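Local coordinates for protein thioredoxin reductase (Streptomyces clavuligerus, PDB 4NTD) that catalyses disulfide-bond formation in natural sulfur products, probably including holomycin, with FAD as its bound cofactor, at residues Leu47-Ala52 against Phe317-Gln322; Gly41-Ala46 against Ala92-Tyr97; Ile279-Ser284 against Val292-Asn297. All coordinates share one frame; numbering follows the deposited sequence.

Contact 1 of 3, residues Leu47-Ala52 against Phe317-Gln322. With GSH (glutathione), chain B.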
loop_
_atom_site.group_PDB
_atom_site.type_symbol
_atom_site.label_atom_id
_atom_site.label_comp_id
_atom_site.label_asym_id
_atom_site.label_seq_id
_atom_site.Cartn_x
_atom_site.Cartn_y
_atom_site.Cartn_z
ATOM N N LEU A 47 6.080 -0.166 12.658
ATOM C CA LEU A 47 6.694 1.161 12.593
ATOM C C LEU A 47 5.697 2.249 12.994
ATOM O O LEU A 47 5.994 3.089 13.847
ATOM C CB LEU A 47 7.241 1.428 11.185
ATOM C CG LEU A 47 7.856 2.804 10.903
ATOM C CD1 LEU A 47 8.946 3.140 11.909
ATOM C CD2 LEU A 47 8.401 2.859 9.484
ATOM N N VAL A 48 4.514 2.219 12.390
ATOM C CA VAL A 48 3.481 3.219 12.673
ATOM C C VAL A 48 2.949 3.059 14.105
ATOM O O VAL A 48 2.749 4.051 14.811
ATOM C CB VAL A 48 2.342 3.156 11.628
ATOM C CG1 VAL A 48 1.188 4.077 12.007
ATOM C CG2 VAL A 48 2.879 3.520 10.247
ATOM N N LEU A 49 2.747 1.817 14.540
ATOM C CA LEU A 49 2.241 1.550 15.891
ATOM C C LEU A 49 3.217 1.976 16.992
ATOM O O LEU A 49 2.797 2.537 18.006
ATOM C CB LEU A 49 1.877 0.072 16.056
ATOM C CG LEU A 49 0.646 -0.385 15.268
ATOM C CD1 LEU A 49 0.595 -1.903 15.189
ATOM C CD2 LEU A 49 -0.633 0.171 15.880
ATOM N N ALA A 50 4.508 1.713 16.794
ATOM C CA ALA A 50 5.534 2.125 17.759
ATOM C C ALA A 50 5.660 3.649 17.816
ATOM O O ALA A 50 5.829 4.223 18.893
ATOM C CB ALA A 50 6.875 1.488 17.424
ATOM N N ARG A 51 5.565 4.299 16.657
ATOM C CA ARG A 51 5.541 5.764 16.594
ATOM C C ARG A 51 4.299 6.345 17.285
ATOM O O ARG A 51 4.325 7.483 17.759
ATOM C CB ARG A 51 5.624 6.246 15.141
ATOM C CG ARG A 51 7.021 6.146 14.534
ATOM C CD ARG A 51 7.047 6.623 13.088
ATOM N NE ARG A 51 6.341 7.892 12.961
ATOM C CZ ARG A 51 6.826 9.079 13.323
ATOM N NH1 ARG A 51 8.063 9.201 13.798
ATOM N NH2 ARG A 51 6.069 10.162 13.187
ATOM N N ALA A 52 3.224 5.556 17.346
ATOM C CA ALA A 52 2.011 5.914 18.090
ATOM C C ALA A 52 2.094 5.566 19.586
ATOM O O ALA A 52 1.083 5.608 20.292
ATOM C CB ALA A 52 0.796 5.253 17.455
ATOM N N PHE A 317 -2.954 2.349 11.231
ATOM C CA PHE A 317 -3.830 3.525 11.295
ATOM C C PHE A 317 -5.173 3.137 11.925
ATOM O O PHE A 317 -5.595 3.725 12.923
ATOM C CB PHE A 317 -4.029 4.068 9.868
ATOM C CG PHE A 317 -4.644 5.444 9.786
ATOM C CD1 PHE A 317 -3.914 6.505 9.265
ATOM C CD2 PHE A 317 -5.962 5.671 10.168
ATOM C CE1 PHE A 317 -4.472 7.766 9.158
ATOM C CE2 PHE A 317 -6.522 6.934 10.068
ATOM C CZ PHE A 317 -5.776 7.981 9.557
ATOM N N ALA A 318 -5.821 2.125 11.353
ATOM C CA ALA A 318 -7.133 1.673 11.821
ATOM C C ALA A 318 -7.072 1.065 13.224
ATOM O O ALA A 318 -7.941 1.321 14.062
ATOM C CB ALA A 318 -7.725 0.674 10.838
ATOM N N LEU A 319 -6.040 0.267 13.476
ATOM C CA LEU A 319 -5.891 -0.419 14.756
ATOM C C LEU A 319 -5.707 0.582 15.899
ATOM O O LEU A 319 -6.377 0.481 16.929
ATOM C CB LEU A 319 -4.721 -1.411 14.689
ATOM C CG LEU A 319 -4.524 -2.401 15.843
ATOM C CD1 LEU A 319 -3.711 -3.598 15.367
ATOM C CD2 LEU A 319 -3.858 -1.752 17.050
ATOM N N ASN A 320 -4.815 1.553 15.717
ATOM C CA ASN A 320 -4.602 2.569 16.746
ATOM C C ASN A 320 -5.860 3.394 16.993
ATOM O O ASN A 320 -6.198 3.682 18.139
ATOM C CB ASN A 320 -3.450 3.503 16.392
ATOM C CG ASN A 320 -3.214 4.550 17.466
ATOM O OD1 ASN A 320 -2.797 4.225 18.578
ATOM N ND2 ASN A 320 -3.506 5.805 17.151
ATOM N N HIS A 321 -6.546 3.769 15.917
ATOM C CA HIS A 321 -7.800 4.517 16.027
ATOM C C HIS A 321 -8.814 3.797 16.899
ATOM O O HIS A 321 -9.453 4.409 17.757
ATOM C CB HIS A 321 -8.405 4.771 14.647
ATOM C CG HIS A 321 -8.098 6.126 14.110
ATOM N ND1 HIS A 321 -9.081 7.042 13.807
ATOM C CD2 HIS A 321 -6.918 6.739 13.862
ATOM C CE1 HIS A 321 -8.517 8.153 13.377
ATOM N NE2 HIS A 321 -7.204 7.995 13.397
ATOM N N GLN A 322 -8.958 2.496 16.682
ATOM C CA GLN A 322 -9.945 1.731 17.426
ATOM C C GLN A 322 -9.485 1.454 18.863
ATOM O O GLN A 322 -10.318 1.360 19.765
ATOM C CB GLN A 322 -10.316 0.451 16.676
ATOM C CG GLN A 322 -11.665 -0.115 17.095
ATOM C CD GLN A 322 -11.584 -0.936 18.366
ATOM O OE1 GLN A 322 -10.551 -1.532 18.664
ATOM N NE2 GLN A 322 -12.670 -0.958 19.131
HETATM N N1 GSH B . -8.922 9.900 9.239
HETATM C CA1 GSH B . -9.101 9.851 10.691
HETATM C C1 GSH B . -10.563 9.452 10.970
HETATM O O11 GSH B . -11.410 10.378 10.930
HETATM O O12 GSH B . -10.805 8.244 11.219
HETATM C CB1 GSH B . -8.906 11.206 11.328
HETATM C CG1 GSH B . -7.794 11.204 12.377
HETATM C CD1 GSH B . -6.454 11.016 11.671
HETATM O OE1 GSH B . -5.872 9.933 11.674
HETATM N N2 GSH B . -5.950 12.151 11.179
HETATM C CA2 GSH B . -4.686 12.212 10.439
HETATM C C2 GSH B . -4.982 11.861 9.042
HETATM O O2 GSH B . -6.117 11.807 8.566
HETATM C CB2 GSH B . -3.762 11.015 10.676
HETATM S SG2 GSH B . -1.992 11.250 11.109
HETATM N N3 GSH B . -3.857 11.472 8.473
HETATM C CA3 GSH B . -3.869 10.875 7.206
HETATM C C3 GSH B . -3.115 11.624 6.074
HETATM O O31 GSH B . -2.269 12.652 6.381
HETATM O O32 GSH B . -3.240 11.231 4.841
#
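Leu49 and Leu319 supply the apolar part of this buried contact between two helices. Their side chains cross at about a right angle and meet through one methyl each, with Leu49 CD2 3.9 Å from Leu319 CD2. Leu49 leaves its helix with CG anti to the carbonyl carbon (chi1 -70°), which carries CD2 over to the other helix. The backbones come nearest where Leu49 CA lies 7.0 Å from Asn320 CA. On its other flank Leu319 rests on Trp293 and Val136, so this edge of the contact runs down to the parallel sheet.

One turn further on, the contact becomes mixed. Ala52, the first residue past the helix end, sets its CB 3.9 Å from Asn320 OD1, a plain van der Waals touch. Both ends of the buried amide are satisfied from outside: Asn320 OD1 accepts from Arg54 NE, and Asn320 ND2 bonds to Tyr164 OH of the second subunit. Those two bonds probably fix which way the amide is flipped.

The third kind of interaction is with glutathione. His321 NE2 donates to GSH OE1 at 2.9 Å, with an N-H...O angle of 147°, and the acceptor lies at the edge of the imidazole, near its plane. The same glutathione is hydrogen-bonded by Arg65 NH1 of the second subunit, so the two chains share it.

Helix 40-51 is the nucleotide-binding helix of a Rossmann-type FAD domain, packed here on the long C-terminal helix 305-338, and another face of that helix helps to build a glutathione site at the subunit interface.

Contact 2 of 3, residues Gly41-Ala46 against Ala92-Tyr97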
loop_
_atom_site.group_PDB
_atom_site.type_symbol
_atom_site.label_atom_id
_atom_site.label_comp_id
_atom_site.label_asym_id
_atom_site.label_seq_id
_atom_site.Cartn_x
_atom_site.Cartn_y
_atom_site.Cartn_z
ATOM N N GLY A 41 5.085 -6.090 5.380
ATOM C CA GLY A 41 3.753 -5.897 5.955
ATOM C C GLY A 41 3.789 -5.695 7.459
ATOM O O GLY A 41 3.323 -4.677 7.973
ATOM N N GLY A 42 4.353 -6.665 8.170
ATOM C CA GLY A 42 4.460 -6.582 9.619
ATOM C C GLY A 42 5.349 -5.441 10.082
ATOM O O GLY A 42 5.039 -4.768 11.063
ATOM N N LEU A 43 6.455 -5.215 9.377
ATOM C CA LEU A 43 7.384 -4.151 9.763
ATOM C C LEU A 43 6.761 -2.763 9.655
ATOM O O LEU A 43 6.927 -1.946 10.561
ATOM C CB LEU A 43 8.679 -4.208 8.947
ATOM C CG LEU A 43 9.676 -5.307 9.331
ATOM C CD1 LEU A 43 10.802 -5.359 8.312
ATOM C CD2 LEU A 43 10.228 -5.101 10.735
ATOM N N ASN A 44 6.047 -2.484 8.567
ATOM C CA ASN A 44 5.452 -1.152 8.425
ATOM C C ASN A 44 4.280 -0.956 9.395
ATOM O O ASN A 44 4.044 0.162 9.858
ATOM C CB ASN A 44 5.061 -0.836 6.974
ATOM C CG ASN A 44 5.283 0.631 6.611
ATOM O OD1 ASN A 44 5.821 0.946 5.549
ATOM N ND2 ASN A 44 4.879 1.534 7.500
ATOM N N ALA A 45 3.564 -2.031 9.721
ATOM C CA ALA A 45 2.542 -1.964 10.768
ATOM C C ALA A 45 3.181 -1.598 12.111
ATOM O O ALA A 45 2.721 -0.685 12.798
ATOM C CB ALA A 45 1.786 -3.282 10.876
ATOM N N ALA A 46 4.252 -2.304 12.467
ATOM C CA ALA A 46 4.965 -2.056 13.723
ATOM C C ALA A 46 5.571 -0.652 13.789
ATOM O O ALA A 46 5.577 -0.026 14.851
ATOM C CB ALA A 46 6.050 -3.103 13.934
ATOM N N ALA A 92 15.795 -1.964 12.174
ATOM C CA ALA A 92 16.509 -0.917 12.913
ATOM C C ALA A 92 15.603 0.278 13.214
ATOM O O ALA A 92 15.628 0.811 14.322
ATOM C CB ALA A 92 17.745 -0.466 12.147
ATOM N N GLU A 93 14.794 0.684 12.235
ATOM C CA GLU A 93 13.817 1.762 12.437
ATOM C C GLU A 93 12.838 1.390 13.545
ATOM O O GLU A 93 12.631 2.153 14.489
ATOM C CB GLU A 93 13.036 2.046 11.148
ATOM C CG GLU A 93 13.854 2.699 10.045
ATOM C CD GLU A 93 13.108 2.814 8.724
ATOM O OE1 GLU A 93 12.129 2.065 8.497
ATOM O OE2 GLU A 93 13.512 3.655 7.894
ATOM N N VAL A 94 12.257 0.201 13.428
ATOM C CA VAL A 94 11.229 -0.265 14.355
ATOM C C VAL A 94 11.774 -0.434 15.782
ATOM O O VAL A 94 11.139 0.005 16.744
ATOM C CB VAL A 94 10.583 -1.573 13.834
ATOM C CG1 VAL A 94 9.716 -2.231 14.893
ATOM C CG2 VAL A 94 9.751 -1.284 12.591
ATOM N N SER A 95 12.946 -1.050 15.917
ATOM C CA SER A 95 13.557 -1.243 17.235
ATOM C C SER A 95 13.988 0.091 17.865
ATOM O O SER A 95 13.961 0.240 19.087
ATOM C CB SER A 95 14.737 -2.218 17.157
ATOM O OG SER A 95 15.804 -1.677 16.406
ATOM N N GLY A 96 14.360 1.060 17.028
ATOM C CA GLY A 96 14.706 2.405 17.492
ATOM C C GLY A 96 13.574 3.110 18.225
ATOM O O GLY A 96 13.820 3.938 19.108
ATOM N N TYR A 97 12.335 2.784 17.861
ATOM C CA TYR A 97 11.153 3.333 18.533
ATOM C C TYR A 97 10.727 2.527 19.765
ATOM O O TYR A 97 9.760 2.890 20.434
ATOM C CB TYR A 97 9.984 3.454 17.547
ATOM C CG TYR A 97 10.169 4.561 16.535
ATOM C CD1 TYR A 97 10.086 5.895 16.919
ATOM C CD2 TYR A 97 10.426 4.281 15.197
ATOM C CE1 TYR A 97 10.258 6.916 16.003
ATOM C CE2 TYR A 97 10.598 5.298 14.272
ATOM C CZ TYR A 97 10.509 6.616 14.682
ATOM O OH TYR A 97 10.672 7.642 13.780
#
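Val94 is set with CG1 anti to its backbone N and CG2 anti to its carbonyl carbon (chi1 169°), and this rotation turns the two methyls onto different parts of helix 40-51. CG1 reaches Ala46, where it sits 3.9 Å from Ala46 CB. CG2 drops against the backbone of the same helix, 3.5 Å from Leu43 O. From the other side, Leu43 has CG anti to its own carbonyl carbon (chi1 -76°), which swings one branch across to Val94, with Leu43 CD2 4.3 Å from Val94 CG2. The valine fork thus lies against an alanine methyl, a carbonyl oxygen and a leucine tip.

The small side chain of Ala46 probably lets the helices come this close: Ala46 CA and Val94 CA are 6.5 Å apart. Beneath them, Ala46 and Val94 both rest on Leu58 of strand 56-60, so helices 40-51 and 83-96 lie next to each other over the Rossmann-type sheet. At the start of the first helix, Gly41 N is hydrogen-bonded to the FAD phosphate oxygen O2P, and Gly42 fits the last glycine of the family's GxGxxG pattern.

Two polar side chains, Asn44 and Glu93, are used at the dimer interface. Asn44 pairs with Gly74 O and Leu76 N of the second subunit, and the carboxylate of Glu93 accepts from the backbone N of Ser77 and Asp79 of that subunit.

Between the segments themselves there is no hydrogen bond or salt bridge. What joins the two helices is van der Waals packing, methyl on methyl and methyl on a carbonyl oxygen, which depends on shape and burial.

Contact 3 of 3, residues Ile279-Ser284 against Val292-Asn297. With FAD (flavin-adenine dinucleotide), chain C; PO4 (phosphate ion), chain F.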
loop_
_atom_site.group_PDB
_atom_site.type_symbol
_atom_site.label_atom_id
_atom_site.label_comp_id
_atom_site.label_asym_id
_atom_site.label_seq_id
_atom_site.Cartn_x
_atom_site.Cartn_y
_atom_site.Cartn_z
ATOM N N ILE A 279 -8.913 -15.344 3.540
ATOM C CA ILE A 279 -9.483 -14.702 4.727
ATOM C C ILE A 279 -9.982 -13.309 4.348
ATOM O O ILE A 279 -9.255 -12.526 3.735
ATOM C CB ILE A 279 -8.459 -14.599 5.885
ATOM C CG1 ILE A 279 -8.072 -15.993 6.408
ATOM C CG2 ILE A 279 -9.003 -13.739 7.025
ATOM C CD1 ILE A 279 -9.200 -16.775 7.051
ATOM N N ALA A 280 -11.228 -13.014 4.709
ATOM C CA ALA A 280 -11.864 -11.755 4.342
ATOM C C ALA A 280 -11.397 -10.621 5.248
ATOM O O ALA A 280 -11.251 -10.801 6.457
ATOM C CB ALA A 280 -13.378 -11.892 4.411
ATOM N N THR A 281 -11.155 -9.458 4.653
ATOM C CA THR A 281 -10.806 -8.260 5.412
ATOM C C THR A 281 -11.537 -7.050 4.860
ATOM O O THR A 281 -11.973 -7.053 3.708
ATOM C CB THR A 281 -9.296 -7.952 5.348
ATOM O OG1 THR A 281 -8.905 -7.715 3.990
ATOM C CG2 THR A 281 -8.476 -9.097 5.917
ATOM N N ASP A 282 -11.661 -6.012 5.683
ATOM C CA ASP A 282 -12.044 -4.702 5.169
ATOM C C ASP A 282 -10.797 -4.058 4.560
ATOM O O ASP A 282 -9.735 -4.687 4.505
ATOM C CB ASP A 282 -12.742 -3.835 6.238
ATOM C CG ASP A 282 -11.796 -3.269 7.292
ATOM O OD1 ASP A 282 -10.559 -3.375 7.168
ATOM O OD2 ASP A 282 -12.323 -2.691 8.266
ATOM N N ARG A 283 -10.910 -2.818 4.097
ATOM C CA ARG A 283 -9.811 -2.209 3.347
ATOM C C ARG A 283 -8.618 -1.774 4.207
ATOM O O ARG A 283 -7.588 -1.386 3.663
ATOM C CB ARG A 283 -10.322 -1.060 2.475
ATOM C CG ARG A 283 -11.257 -1.554 1.382
ATOM C CD ARG A 283 -11.388 -0.579 0.226
ATOM N NE ARG A 283 -12.299 -1.101 -0.791
ATOM C CZ ARG A 283 -12.465 -0.580 -2.005
ATOM N NH1 ARG A 283 -11.779 0.494 -2.388
ATOM N NH2 ARG A 283 -13.325 -1.140 -2.848
ATOM N N SER A 284 -8.747 -1.856 5.532
ATOM C CA SER A 284 -7.611 -1.634 6.432
ATOM C C SER A 284 -6.955 -2.946 6.864
ATOM O O SER A 284 -5.912 -2.926 7.511
ATOM C CB SER A 284 -8.045 -0.857 7.676
ATOM O OG SER A 284 -8.673 -1.706 8.622
ATOM N N VAL A 292 -8.345 -8.377 15.413
ATOM C CA VAL A 292 -7.419 -9.158 14.589
ATOM C C VAL A 292 -7.331 -8.585 13.173
ATOM O O VAL A 292 -8.307 -8.611 12.420
ATOM C CB VAL A 292 -7.843 -10.641 14.521
ATOM C CG1 VAL A 292 -6.887 -11.441 13.640
ATOM C CG2 VAL A 292 -7.907 -11.237 15.920
ATOM N N TRP A 293 -6.152 -8.065 12.830
ATOM C CA TRP A 293 -5.865 -7.553 11.491
ATOM C C TRP A 293 -4.995 -8.550 10.725
ATOM O O TRP A 293 -4.257 -9.330 11.329
ATOM C CB TRP A 293 -5.144 -6.199 11.572
ATOM C CG TRP A 293 -6.058 -5.001 11.578
ATOM C CD1 TRP A 293 -6.338 -4.187 10.521
ATOM C CD2 TRP A 293 -6.803 -4.483 12.689
ATOM N NE1 TRP A 293 -7.211 -3.197 10.899
ATOM C CE2 TRP A 293 -7.514 -3.354 12.225
ATOM C CE3 TRP A 293 -6.938 -4.860 14.031
ATOM C CZ2 TRP A 293 -8.348 -2.601 13.053
ATOM C CZ3 TRP A 293 -7.771 -4.111 14.854
ATOM C CH2 TRP A 293 -8.464 -2.995 14.360
ATOM N N ALA A 294 -5.090 -8.513 9.398
ATOM C CA ALA A 294 -4.252 -9.339 8.526
ATOM C C ALA A 294 -3.789 -8.514 7.329
ATOM O O ALA A 294 -4.601 -7.834 6.702
ATOM C CB ALA A 294 -5.018 -10.565 8.060
ATOM N N VAL A 295 -2.493 -8.569 7.021
ATOM C CA VAL A 295 -1.914 -7.770 5.934
ATOM C C VAL A 295 -0.888 -8.548 5.116
ATOM O O VAL A 295 -0.235 -9.460 5.623
ATOM C CB VAL A 295 -1.237 -6.479 6.456
ATOM C CG1 VAL A 295 -2.223 -5.628 7.242
ATOM C CG2 VAL A 295 -0.014 -6.797 7.304
ATOM N N GLY A 296 -0.737 -8.149 3.857
ATOM C CA GLY A 296 0.234 -8.742 2.943
ATOM C C GLY A 296 -0.236 -9.998 2.230
ATOM O O GLY A 296 -1.435 -10.205 2.025
ATOM N N ASN A 297 0.730 -10.836 1.853
ATOM C CA ASN A 297 0.466 -12.060 1.088
ATOM C C ASN A 297 -0.448 -13.072 1.789
ATOM O O ASN A 297 -1.018 -13.933 1.119
ATOM C CB ASN A 297 1.781 -12.773 0.718
ATOM C CG ASN A 297 2.392 -12.309 -0.603
ATOM O OD1 ASN A 297 3.565 -12.584 -0.855
ATOM N ND2 ASN A 297 1.614 -11.647 -1.462
HETATM P PA FAD C . 6.819 -11.967 3.729
HETATM O O1A FAD C . 7.764 -10.930 3.184
HETATM O O2A FAD C . 6.871 -13.356 3.150
HETATM O O5B FAD C . 7.062 -12.073 5.310
HETATM C C5B FAD C . 6.296 -12.976 6.098
HETATM C C4B FAD C . 7.086 -13.287 7.357
HETATM O O4B FAD C . 6.253 -13.987 8.278
HETATM C C3B FAD C . 8.293 -14.182 7.084
HETATM O O3B FAD C . 9.502 -13.545 7.517
HETATM C C2B FAD C . 8.017 -15.456 7.866
HETATM O O2B FAD C . 9.202 -16.010 8.445
HETATM C C1B FAD C . 7.040 -14.983 8.930
HETATM N N9A FAD C . 6.137 -16.006 9.502
HETATM C C8A FAD C . 5.296 -16.811 8.827
HETATM N N7A FAD C . 4.602 -17.598 9.684
HETATM C C5A FAD C . 4.998 -17.290 10.931
HETATM C C6A FAD C . 4.667 -17.738 12.299
HETATM N N6A FAD C . 3.750 -18.711 12.495
HETATM N N1A FAD C . 5.314 -17.149 13.334
HETATM C C2A FAD C . 6.234 -16.179 13.149
HETATM N N3A FAD C . 6.577 -15.723 11.927
HETATM C C4A FAD C . 6.004 -16.231 10.806
HETATM N N1 FAD C . 8.021 -8.379 -4.705
HETATM C C2 FAD C . 8.486 -7.171 -5.099
HETATM O O2 FAD C . 7.819 -6.161 -4.798
HETATM N N3 FAD C . 9.627 -7.026 -5.798
HETATM C C4 FAD C . 10.390 -8.079 -6.145
HETATM O O4 FAD C . 11.441 -7.914 -6.797
HETATM C C4X FAD C . 9.958 -9.438 -5.741
HETATM N N5 FAD C . 10.659 -10.559 -6.046
HETATM C C5X FAD C . 10.207 -11.783 -5.663
HETATM C C6 FAD C . 10.946 -12.916 -5.988
HETATM C C7 FAD C . 10.516 -14.184 -5.611
HETATM C C7M FAD C . 11.333 -15.399 -5.975
HETATM C C8 FAD C . 9.251 -14.334 -4.847
HETATM C C8M FAD C . 8.761 -15.698 -4.436
HETATM C C9 FAD C . 8.505 -13.207 -4.518
HETATM C C9A FAD C . 8.932 -11.931 -4.897
HETATM N N10 FAD C . 8.192 -10.765 -4.571
HETATM C C10 FAD C . 8.692 -9.518 -4.983
HETATM C "C1'" FAD C . 6.936 -10.795 -3.812
HETATM C "C2'" FAD C . 7.255 -10.658 -2.323
HETATM O "O2'" FAD C . 7.818 -11.890 -1.847
HETATM C "C3'" FAD C . 6.012 -10.321 -1.501
HETATM O "O3'" FAD C . 5.408 -9.131 -2.023
HETATM C "C4'" FAD C . 6.312 -10.095 -0.019
HETATM O "O4'" FAD C . 7.127 -11.145 0.513
HETATM C "C5'" FAD C . 5.033 -10.030 0.807
HETATM O "O5'" FAD C . 5.336 -9.453 2.075
HETATM P P FAD C . 4.661 -9.998 3.426
HETATM O O1P FAD C . 3.198 -10.243 3.178
HETATM O O2P FAD C . 5.106 -9.085 4.541
HETATM O O3P FAD C . 5.279 -11.484 3.630
HETATM P P PO4 F . -14.716 -4.545 -1.910
HETATM O O1 PO4 F . -15.259 -3.692 -3.032
HETATM O O2 PO4 F . -13.920 -3.602 -0.784
HETATM O O3 PO4 F . -15.854 -5.202 -1.167
HETATM O O4 PO4 F . -13.817 -5.605 -2.502
#
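Trp293 brings the pyrrole edge of its indole up to Ser284, overlapping both the hydroxyl and the backbone of that residue. Trp293 NE1 donates to Ser284 OG at 3.1 Å, with an N-H...O angle of 155° and the oxygen slightly tilted from the ring plane. Beside this bond, Trp293 CD1 comes within 3.3 Å of Ser284 O. The hydroxyl faces the indole because OG stands between the backbone N and the carbonyl carbon (chi1 80°).

Ser284 OG in turn donates to Asp282 OD1 at 2.9 Å, on the syn side of the carboxylate. Ser284 N reaches the same Asp282 OD1, also at 2.9 Å but from 49° above the carboxylate plane, which makes an Asx turn. Leu286 N is a further donor to this oxygen. Without the hydroxyl, as with an alanine in place of Ser284, the indole N-H is likely to lose its acceptor and the carboxylate one of its donors, leaving it to the two backbone N-H groups.

Trp293 belongs to strand 292-294, an outermost strand of the parallel sheet of the FAD domain, and the chain leaving that strand runs to the cofactor. There a CB on Gly296 would run into FAD O1P, and Asn297 N donates to that oxygen at 2.9 Å, at the place where this family commonly carries a Gly-Asp pair.

Further up the loop, Thr281 CG2 packs 4.3 Å from Ala294 CB. Arg283 extends outward to a phosphate ion, probably from the crystallisation liquor, with its NE 3.0 Å from PO4 O2. Arg283 NE of the second subunit binds the same phosphate.

Overall arrangement
From the N terminus, helix 40-51 opens two contacts in succession. Contact 2 closes first, when helix 83-96 returns 45 residues later to lie beside it. Contact 1 has opened before that and closes only at helix 305-338, so the two cross. Contact 3 falls wholly within the span of contact 1 and closes a loop of just seven residues, leading into strand 292-294 and so toward the C-terminal helix. The contacts also touch: Arg51 NH1 lies 3.0 Å from Tyr97 OH, joining contacts 1 and 2, and Ser284 and Trp293 pack on Ala318 and Leu319, joining contacts 3 and 1. All three tie three helices, a loop and an outermost sheet strand of the FAD domain together.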